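Local coordinates for protein mandelate racemase/muconate lactonizing enzyme/Enolase superfamily (Rhodobacter sphaeroides, PDB 2HZG) that belongs to the enolase superfamily, pairing an enolase-type N-terminal domain with a TIM-barrel-like C-terminal domain that holds a sodium ion, at residues R249-E254 with I271-D277. Sequence-based numbering, arbitrary orientation.
With NA (sodium ion), chain C.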
ATOM      1  N   ARG A 249      26.948  -3.005  -2.252  1.00 19.59           N
ATOM      2  CA  ARG A 249      26.002  -1.899  -2.290  1.00 19.55           C
ATOM      3  C   ARG A 249      24.610  -2.376  -1.926  1.00 18.35           C
ATOM      4  O   ARG A 249      24.351  -3.578  -1.931  1.00 18.17           O
ATOM      5  CB  ARG A 249      26.060  -1.227  -3.665  1.00 19.98           C
ATOM      6  CG  ARG A 249      27.429  -0.556  -3.867  1.00 23.91           C
ATOM      7  CD  ARG A 249      27.679  -0.242  -5.318  1.00 30.69           C
ATOM      8  NE  ARG A 249      26.883   0.906  -5.751  1.00 34.49           N
ATOM      9  CZ  ARG A 249      26.826   1.351  -7.002  1.00 36.71           C
ATOM     10  NH1 ARG A 249      27.506   0.733  -7.966  1.00 36.17           N
ATOM     11  NH2 ARG A 249      26.075   2.410  -7.287  1.00 36.75           N
ATOM     12  N   ILE A 250      23.726  -1.444  -1.573  1.00 16.87           N
ATOM     13  CA  ILE A 250      22.361  -1.810  -1.199  1.00 15.73           C
ATOM     14  C   ILE A 250      21.445  -1.608  -2.413  1.00 15.46           C
ATOM     15  O   ILE A 250      21.607  -0.655  -3.177  1.00 14.94           O
ATOM     16  CB  ILE A 250      21.844  -1.023   0.065  1.00 15.78           C
ATOM     17  CG1 ILE A 250      22.853  -1.089   1.235  1.00 16.45           C
ATOM     18  CG2 ILE A 250      20.454  -1.523   0.509  1.00 14.92           C
ATOM     19  CD1 ILE A 250      23.428  -2.476   1.563  1.00 18.44           C
ATOM     20  N   ALA A 251      20.529  -2.544  -2.602  1.00 15.61           N
ATOM     21  CA  ALA A 251      19.569  -2.466  -3.703  1.00 15.74           C
ATOM     22  C   ALA A 251      18.174  -2.657  -3.168  1.00 15.24           C
ATOM     23  O   ALA A 251      17.975  -3.319  -2.149  1.00 15.51           O
ATOM     24  CB  ALA A 251      19.879  -3.534  -4.775  1.00 15.24           C
ATOM     25  N   GLY A 252      17.196  -2.074  -3.853  1.00 15.71           N
ATOM     26  CA  GLY A 252      15.800  -2.347  -3.526  1.00 15.23           C
ATOM     27  C   GLY A 252      14.869  -1.576  -4.433  1.00 15.53           C
ATOM     28  O   GLY A 252      15.314  -0.945  -5.400  1.00 15.41           O
ATOM     29  N   GLY A 253      13.580  -1.603  -4.089  1.00 15.74           N
ATOM     30  CA  GLY A 253      12.560  -0.895  -4.842  1.00 15.52           C
ATOM     31  C   GLY A 253      11.494  -1.779  -5.452  1.00 16.44           C
ATOM     32  O   GLY A 253      10.473  -1.274  -5.922  1.00 16.27           O
ATOM     33  N   GLU A 254      11.703  -3.098  -5.457  1.00 16.07           N
ATOM     34  CA  GLU A 254      10.717  -3.981  -6.086  1.00 16.81           C
ATOM     35  C   GLU A 254       9.341  -3.920  -5.413  1.00 16.57           C
ATOM     36  O   GLU A 254       8.316  -4.251  -6.031  1.00 16.65           O
ATOM     37  CB  GLU A 254      11.204  -5.416  -6.079  1.00 16.67           C
ATOM     38  CG  GLU A 254      11.003  -6.093  -4.733  1.00 18.08           C
ATOM     39  CD  GLU A 254      11.426  -7.523  -4.801  1.00 19.46           C
ATOM     40  OE1 GLU A 254      10.557  -8.404  -4.695  1.00 22.56           O
ATOM     41  OE2 GLU A 254      12.638  -7.750  -5.002  1.00 22.25           O
ATOM     42  N   ILE A 271      20.531   3.752  -1.588  1.00 17.34           N
ATOM     43  CA  ILE A 271      20.701   2.586  -2.456  1.00 16.96           C
ATOM     44  C   ILE A 271      21.569   2.927  -3.670  1.00 16.67           C
ATOM     45  O   ILE A 271      21.562   4.063  -4.157  1.00 16.29           O
ATOM     46  CB  ILE A 271      19.355   1.984  -2.940  1.00 16.75           C
ATOM     47  CG1 ILE A 271      18.437   3.090  -3.500  1.00 16.60           C
ATOM     48  CG2 ILE A 271      18.693   1.192  -1.813  1.00 15.33           C
ATOM     49  CD1 ILE A 271      17.442   2.578  -4.591  1.00 14.76           C
ATOM     50  N   GLY A 272      22.305   1.925  -4.144  1.00 16.17           N
ATOM     51  CA  GLY A 272      23.059   2.031  -5.377  1.00 16.24           C
ATOM     52  C   GLY A 272      22.322   1.526  -6.599  1.00 16.74           C
ATOM     53  O   GLY A 272      22.706   1.851  -7.721  1.00 17.77           O
ATOM     54  N   PHE A 273      21.272   0.726  -6.390  1.00 16.21           N
ATOM     55  CA  PHE A 273      20.494   0.136  -7.483  1.00 16.16           C
ATOM     56  C   PHE A 273      19.017   0.262  -7.156  1.00 15.74           C
ATOM     57  O   PHE A 273      18.587  -0.183  -6.103  1.00 15.35           O
ATOM     58  CB  PHE A 273      20.832  -1.371  -7.693  1.00 15.38           C
ATOM     59  CG  PHE A 273      22.284  -1.624  -8.045  1.00 16.80           C
ATOM     60  CD1 PHE A 273      22.684  -1.725  -9.387  1.00 17.75           C
ATOM     61  CD2 PHE A 273      23.251  -1.729  -7.046  1.00 17.03           C
ATOM     62  CE1 PHE A 273      24.032  -1.946  -9.722  1.00 18.64           C
ATOM     63  CE2 PHE A 273      24.608  -1.942  -7.364  1.00 17.59           C
ATOM     64  CZ  PHE A 273      24.996  -2.050  -8.701  1.00 18.52           C
ATOM     65  N   ILE A 274      18.258   0.869  -8.060  1.00 15.71           N
ATOM     66  CA  ILE A 274      16.796   0.912  -7.929  1.00 15.75           C
ATOM     67  C   ILE A 274      16.217  -0.152  -8.861  1.00 15.05           C
ATOM     68  O   ILE A 274      16.621  -0.267 -10.017  1.00 15.46           O
ATOM     69  CB  ILE A 274      16.217   2.349  -8.184  1.00 16.18           C
ATOM     70  CG1 ILE A 274      14.701   2.419  -7.896  1.00 16.04           C
ATOM     71  CG2 ILE A 274      16.497   2.835  -9.634  1.00 14.91           C
ATOM     72  CD1 ILE A 274      14.314   2.440  -6.409  1.00 14.70           C
ATOM     73  N   GLN A 275      15.307  -0.958  -8.330  1.00 14.90           N
ATOM     74  CA  GLN A 275      14.814  -2.138  -9.014  1.00 14.79           C
ATOM     75  C   GLN A 275      13.310  -2.070  -9.026  1.00 14.58           C
ATOM     76  O   GLN A 275      12.660  -2.024  -7.980  1.00 14.25           O
ATOM     77  CB  GLN A 275      15.287  -3.421  -8.324  1.00 15.37           C
ATOM     78  CG  GLN A 275      16.795  -3.459  -8.070  1.00 14.99           C
ATOM     79  CD  GLN A 275      17.205  -4.580  -7.140  1.00 19.34           C
ATOM     80  OE1 GLN A 275      16.724  -4.671  -6.004  1.00 19.64           O
ATOM     81  NE2 GLN A 275      18.112  -5.432  -7.605  1.00 18.72           N
ATOM     82  N   ILE A 276      12.747  -2.073 -10.224  1.00 13.61           N
ATOM     83  CA  ILE A 276      11.329  -1.757 -10.368  1.00 13.24           C
ATOM     84  C   ILE A 276      10.576  -2.861 -11.087  1.00 13.40           C
ATOM     85  O   ILE A 276      10.997  -3.348 -12.128  1.00 12.37           O
ATOM     86  CB  ILE A 276      11.119  -0.410 -11.115  1.00 13.02           C
ATOM     87  CG1 ILE A 276      11.811   0.745 -10.364  1.00 12.60           C
ATOM     88  CG2 ILE A 276       9.617  -0.176 -11.412  1.00 11.95           C
ATOM     89  CD1 ILE A 276      11.230   1.065  -8.985  1.00 12.19           C
ATOM     90  N   ASP A 277       9.451  -3.241 -10.492  1.00 13.99           N
ATOM     91  CA  ASP A 277       8.546  -4.193 -11.077  1.00 14.89           C
ATOM     92  C   ASP A 277       7.379  -3.436 -11.712  1.00 15.33           C
ATOM     93  O   ASP A 277       6.569  -2.850 -11.005  1.00 15.85           O
ATOM     94  CB  ASP A 277       8.034  -5.159 -10.000  1.00 14.98           C
ATOM     95  CG  ASP A 277       7.432  -6.403 -10.596  1.00 16.48           C
ATOM     96  OD1 ASP A 277       6.560  -6.282 -11.465  1.00 17.74           O
ATOM     97  OD2 ASP A 277       7.815  -7.521 -10.214  1.00 20.17           O
TER
HETATM   98 NA    NA C1101      13.995  -9.433  -5.114  1.00 22.84          NA
HETATM   99  O   HOH W   1      24.249   3.485  -9.053  1.00 32.99           O
HETATM  100  O   HOH W   2       8.563  -1.759  -8.111  1.00 14.25           O
HETATM  101  O   HOH W   3      14.112  -4.937  -4.987  1.00 15.68           O
HETATM  102  O   HOH W   4      11.849 -10.638  -5.053  1.00 18.95           O
HETATM  103  O   HOH W   5      13.415  -9.228  -2.337  1.00 18.20           O
HETATM  104  O   HOH W   6      14.207 -10.759  -7.304  1.00 19.08           O
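A251 and F273 face each other as a parallel bridge, their strands inclined at 18°, and three backbone hydrogen bonds zip the pair: G272 N to I250 O (2.8 Å), G252 N to F273 O, and Q275 N to G252 O. On the face carrying A251 and F273, the CE2-CZ corner of the F273 ring reaches one face of the R249 guanidinium, CE2 offset toward the group's rim, the planes 46° apart. A bend at chi3 brings the guanidinium there, and a water bonded to G272 O also takes a weak hydrogen bond from R249 NH2. Q275 lays its amide over A251 CB, 3.6 Å from OE1; a second water accepts from E254 N and lies within hydrogen-bonding distance of Q275 OE1 and E254 OE2, not all of which it need serve at once. E254 is a metal ligand: its chi1 of 79° and extended chain carry OE2 to 2.2 Å from the sodium ion, while OE1 pairs with R280. D199 and E227 complete the protein part of this site, all three at or just beyond C-terminal ends of barrel strands. Helix 259-268 makes the beta-alpha-beta crossover, covering I271, I274 and I276, with helix 284-297 also packing on the last two; strands 225-227 and 300-303 continue the barrel on either side.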